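Side-chain contacts in putative oxidoreductase yhhX (Escherichia coli K-12, PDB 3F4L), which is a probable NAD(P)-dependent oxidoreductase of the Gfo/Idh/MocA family, possibly with scyllo-inositol dehydrogenase activity: residues I34-R37 against H38-P41; P46-S49 against H50-F53. All coordinates share one frame; numbering follows the deposited sequence.

Contact 1 of 2, residues I34-R37 against H38-P41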
loop_
_atom_site.group_PDB
_atom_site.type_symbol
_atom_site.label_atom_id
_atom_site.label_comp_id
_atom_site.label_asym_id
_atom_site.label_seq_id
_atom_site.Cartn_x
_atom_site.Cartn_y
_atom_site.Cartn_z
ATOM N N ILE A 34 -26.364 35.272 6.106
ATOM C CA ILE A 34 -25.756 34.146 6.777
ATOM C C ILE A 34 -26.727 33.792 7.882
ATOM O O ILE A 34 -26.935 34.564 8.814
ATOM C CB ILE A 34 -24.373 34.459 7.357
ATOM C CG1 ILE A 34 -23.345 34.546 6.218
ATOM C CG2 ILE A 34 -23.963 33.342 8.338
ATOM C CD1 ILE A 34 -21.908 34.688 6.700
ATOM N N PHE A 35 -27.361 32.634 7.729
ATOM C CA PHE A 35 -28.310 32.123 8.699
ATOM C C PHE A 35 -27.568 31.306 9.743
ATOM O O PHE A 35 -26.561 30.666 9.441
ATOM C CB PHE A 35 -29.336 31.220 8.009
ATOM C CG PHE A 35 -30.113 30.340 8.958
ATOM C CD1 PHE A 35 -31.262 30.810 9.586
ATOM C CD2 PHE A 35 -29.677 29.047 9.242
ATOM C CE1 PHE A 35 -31.962 29.999 10.485
ATOM C CE2 PHE A 35 -30.369 28.231 10.139
ATOM C CZ PHE A 35 -31.513 28.709 10.760
ATOM N N ARG A 36 -28.063 31.353 10.972
ATOM C CA ARG A 36 -27.518 30.575 12.079
ATOM C C ARG A 36 -28.601 30.500 13.139
ATOM O O ARG A 36 -29.340 31.462 13.348
ATOM C CB ARG A 36 -26.235 31.197 12.657
ATOM C CG ARG A 36 -26.066 32.691 12.449
ATOM C CD ARG A 36 -26.309 33.486 13.707
ATOM N NE ARG A 36 -27.632 34.090 13.736
ATOM C CZ ARG A 36 -27.866 35.359 14.059
ATOM N NH1 ARG A 36 -26.864 36.164 14.378
ATOM N NH2 ARG A 36 -29.103 35.824 14.062
ATOM N N ARG A 37 -28.708 29.349 13.788
ATOM C CA ARG A 37 -29.722 29.152 14.820
ATOM C C ARG A 37 -29.504 30.112 15.989
ATOM O O ARG A 37 -30.455 30.685 16.524
ATOM C CB ARG A 37 -29.680 27.709 15.323
ATOM C CG ARG A 37 -29.165 26.712 14.293
ATOM C CD ARG A 37 -29.917 25.404 14.387
ATOM N NE ARG A 37 -31.344 25.619 14.180
ATOM C CZ ARG A 37 -32.257 24.654 14.162
ATOM N NH1 ARG A 37 -31.892 23.390 14.339
ATOM N NH2 ARG A 37 -33.536 24.956 13.967
ATOM N N HIS A 38 -28.249 30.286 16.383
ATOM C CA HIS A 38 -27.917 31.182 17.489
ATOM C C HIS A 38 -26.800 32.133 17.081
ATOM O O HIS A 38 -25.902 31.758 16.338
ATOM C CB HIS A 38 -27.475 30.386 18.713
ATOM C CG HIS A 38 -28.481 29.380 19.168
ATOM N ND1 HIS A 38 -28.185 28.039 19.293
ATOM C CD2 HIS A 38 -29.781 29.514 19.515
ATOM C CE1 HIS A 38 -29.262 27.391 19.698
ATOM N NE2 HIS A 38 -30.247 28.262 19.839
ATOM N N ALA A 39 -26.864 33.362 17.577
ATOM C CA ALA A 39 -25.857 34.359 17.258
ATOM C C ALA A 39 -24.481 33.877 17.705
ATOM O O ALA A 39 -24.353 33.169 18.707
ATOM C CB ALA A 39 -26.203 35.681 17.933
ATOM N N LYS A 40 -23.459 34.255 16.946
ATOM C CA LYS A 40 -22.084 33.875 17.256
ATOM C C LYS A 40 -21.197 35.110 17.407
ATOM O O LYS A 40 -21.414 36.123 16.743
ATOM C CB LYS A 40 -21.542 32.946 16.166
ATOM C CG LYS A 40 -22.362 31.675 16.045
ATOM C CD LYS A 40 -21.682 30.615 15.216
ATOM C CE LYS A 40 -22.553 29.371 15.158
ATOM N NZ LYS A 40 -23.918 29.698 14.628
ATOM N N PRO A 41 -20.184 35.035 18.290
ATOM C CA PRO A 41 -19.241 36.125 18.569
ATOM C C PRO A 41 -18.491 36.596 17.327
ATOM O O PRO A 41 -18.257 37.790 17.142
ATOM C CB PRO A 41 -18.279 35.511 19.587
ATOM C CG PRO A 41 -19.051 34.375 20.187
ATOM C CD PRO A 41 -19.810 33.819 19.029
#

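Contact 2 of 2, residues P46-S49 against H50-F53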
loop_
_atom_site.group_PDB
_atom_site.type_symbol
_atom_site.label_atom_id
_atom_site.label_comp_id
_atom_site.label_asym_id
_atom_site.label_seq_id
_atom_site.Cartn_x
_atom_site.Cartn_y
_atom_site.Cartn_z
ATOM N N PRO A 46 -14.855 42.894 11.844
ATOM C CA PRO A 46 -15.069 43.905 10.801
ATOM C C PRO A 46 -15.230 43.376 9.370
ATOM O O PRO A 46 -15.992 43.943 8.583
ATOM C CB PRO A 46 -13.854 44.814 10.962
ATOM C CG PRO A 46 -13.649 44.795 12.460
ATOM C CD PRO A 46 -13.782 43.306 12.764
ATOM N N ILE A 47 -14.535 42.290 9.037
ATOM C CA ILE A 47 -14.624 41.729 7.695
ATOM C C ILE A 47 -16.015 41.208 7.331
ATOM O O ILE A 47 -16.281 40.935 6.161
ATOM C CB ILE A 47 -13.593 40.582 7.476
ATOM C CG1 ILE A 47 -13.754 39.500 8.559
ATOM C CG2 ILE A 47 -12.175 41.163 7.444
ATOM C CD1 ILE A 47 -12.991 38.193 8.244
ATOM N N TYR A 48 -16.901 41.083 8.320
ATOM C CA TYR A 48 -18.258 40.596 8.065
ATOM C C TYR A 48 -19.303 41.716 8.180
ATOM O O TYR A 48 -20.507 41.460 8.110
ATOM C CB TYR A 48 -18.630 39.487 9.061
ATOM C CG TYR A 48 -17.661 38.322 9.153
ATOM C CD1 TYR A 48 -17.209 37.666 8.009
ATOM C CD2 TYR A 48 -17.224 37.853 10.395
ATOM C CE1 TYR A 48 -16.353 36.577 8.095
ATOM C CE2 TYR A 48 -16.355 36.753 10.493
ATOM C CZ TYR A 48 -15.932 36.124 9.336
ATOM O OH TYR A 48 -15.089 35.047 9.408
ATOM N N SER A 49 -18.841 42.953 8.351
ATOM C CA SER A 49 -19.739 44.101 8.522
ATOM C C SER A 49 -20.821 44.295 7.459
ATOM O O SER A 49 -21.879 44.840 7.755
ATOM C CB SER A 49 -18.928 45.396 8.646
ATOM O OG SER A 49 -18.199 45.665 7.459
ATOM N N HIS A 50 -20.564 43.844 6.235
ATOM C CA HIS A 50 -21.521 43.997 5.136
ATOM C C HIS A 50 -22.536 42.856 5.054
ATOM O O HIS A 50 -23.435 42.879 4.214
ATOM C CB HIS A 50 -20.770 44.052 3.808
ATOM C CG HIS A 50 -20.017 42.792 3.500
ATOM N ND1 HIS A 50 -18.969 42.343 4.276
ATOM C CD2 HIS A 50 -20.180 41.871 2.520
ATOM C CE1 HIS A 50 -18.522 41.198 3.788
ATOM N NE2 HIS A 50 -19.239 40.890 2.724
ATOM N N ILE A 51 -22.384 41.859 5.916
ATOM C CA ILE A 51 -23.269 40.709 5.900
ATOM C C ILE A 51 -24.433 40.816 6.873
ATOM O O ILE A 51 -24.273 41.266 8.009
ATOM C CB ILE A 51 -22.495 39.390 6.227
ATOM C CG1 ILE A 51 -21.291 39.230 5.293
ATOM C CG2 ILE A 51 -23.434 38.185 6.066
ATOM C CD1 ILE A 51 -20.398 38.020 5.613
ATOM N N HIS A 52 -25.607 40.397 6.418
ATOM C CA HIS A 52 -26.805 40.383 7.250
ATOM C C HIS A 52 -26.923 39.005 7.894
ATOM O O HIS A 52 -27.164 38.014 7.197
ATOM C CB HIS A 52 -28.051 40.655 6.400
ATOM C CG HIS A 52 -29.348 40.427 7.121
ATOM N ND1 HIS A 52 -29.722 41.145 8.239
ATOM C CD2 HIS A 52 -30.359 39.557 6.885
ATOM C CE1 HIS A 52 -30.903 40.729 8.657
ATOM N NE2 HIS A 52 -31.312 39.763 7.854
ATOM N N PHE A 53 -26.732 38.933 9.210
ATOM C CA PHE A 53 -26.852 37.670 9.931
ATOM C C PHE A 53 -28.292 37.536 10.403
ATOM O O PHE A 53 -28.884 38.496 10.870
ATOM C CB PHE A 53 -25.904 37.634 11.136
ATOM C CG PHE A 53 -24.455 37.527 10.760
ATOM C CD1 PHE A 53 -23.696 38.664 10.509
ATOM C CD2 PHE A 53 -23.857 36.282 10.621
ATOM C CE1 PHE A 53 -22.356 38.552 10.120
ATOM C CE2 PHE A 53 -22.523 36.161 10.234
ATOM C CZ PHE A 53 -21.772 37.299 9.982
HETATM O O HOH W 1 -22.844 42.190 9.933
HETATM O O HOH W 2 -17.401 44.330 5.494
HETATM O O HOH W 3 -24.933 44.045 7.312
#

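Contact 1 of 2, residues I34-R37 against H38-P41
One face of the H38 ring carries R37 CB, which stands 4.3 Å from the ring centroid and 9° off the ring normal. This is a CH-pi contact between adjacent residues. The R36 guanidinium has A39 N over one face, 3.8 Å above its plane and shifted toward the rim. The H38 carbonyl oxygen approaches the same group obliquely.

R36 points toward the loop that follows it. Its chain bends at chi2 and chi3 and lies along the backbone of H38 and A39. CD of R36 is 3.2 Å from H38 O. Further out, R36 NH1 lies 3.6 Å from A39 CB. NH1 also forms a salt bridge with OE2 of E43, and the other oxygen of that carboxylate accepts from K40 N. E43 thus holds both the R36 side chain and the K40 backbone.

The loop leaves the end of strand 29-35 in the Rossmann domain. In Rossmann enzymes the loop at this place commonly borders the adenosine ribose of the dinucleotide, so a similar position is likely here.

K40 runs nearly straight through chi2 and chi3, then bends at chi4 (56°). The bend turns NZ back to R36 CB, at 3.4 Å. From there K40 NZ gives a weak hydrogen bond of 3.3 Å to H38 O. R36 O accepts a hydrogen bond from S55 OG, just after strand 52-54.

Contact 2 of 2, residues P46-S49 against H50-F53
The 3-10 segment 46-48 runs into a type I beta turn that begins at its last residue, Y48, and ends at I51, closed by I51 N donating to Y48 O at 2.9 Å. The N-H...O angle is 161°, but the donor lies well above the carbonyl plane of Y48.

H50 folds back over the 3-10 segment. Its chi1 of 63° puts the ring between its own backbone N and carbonyl carbon. At the ring edge, CE1 of H50 meets I47 O in plane at 3.3 Å. Over one face of the H50 ring lies CG1 of I51, offset toward the rim. Water 2 bridges H50 ND1, at 2.8 Å, to S49 OG, joining the side chains of the two central turn residues.

Y48 and I51 lie side by side and point the same way. Their CD1 atoms touch at 4.0 Å. I47 CG1 sits over the centre of one Y48 ring face. F53 reaches back from the strand, and its ring edge meets the Y48 side chain, with F53 CZ 3.9 Å from Y48 CB. CG2 of I51 lies over one face of the F53 ring, so I51 packs against Y48 and F53 as well as H50.

Water 1 donates to Y48 O and to I51 O, at 2.6 Å from the latter. Y48 O therefore accepts two hydrogen bonds, one from the turn amide and one from water. Water 3 similarly joins S49 O to I51 O, the second bond being weak.

The turn leads into edge strand 52-54 of the parallel Rossmann sheet. Y48 meets F10 edge-to-face and packs on T15 and L19 of helix 12-22. I51 lies against V31 and I34 of the adjacent strand 29-35.

In the fold
The two contacts come in series along the chain and neither nests in the other. Strand 29-35 ends inside contact 1, where residues 36-41 form the first part of the loop to the next strand. Contact 2 ends that connection and starts strand 52-54. The two strands are parallel neighbours in the Rossmann sheet, so the chain returns to the sheet beside the strand it left. There the contacts meet. I34 N is 3.1 Å from H52 O, a probable hydrogen bond between the strands. I34 also packs against I51 and F53, and R36 NH1 lies against F53 CB. These contacts join strands 29-35 and 52-54 at the sheet edge and pin both ends of the connection between them.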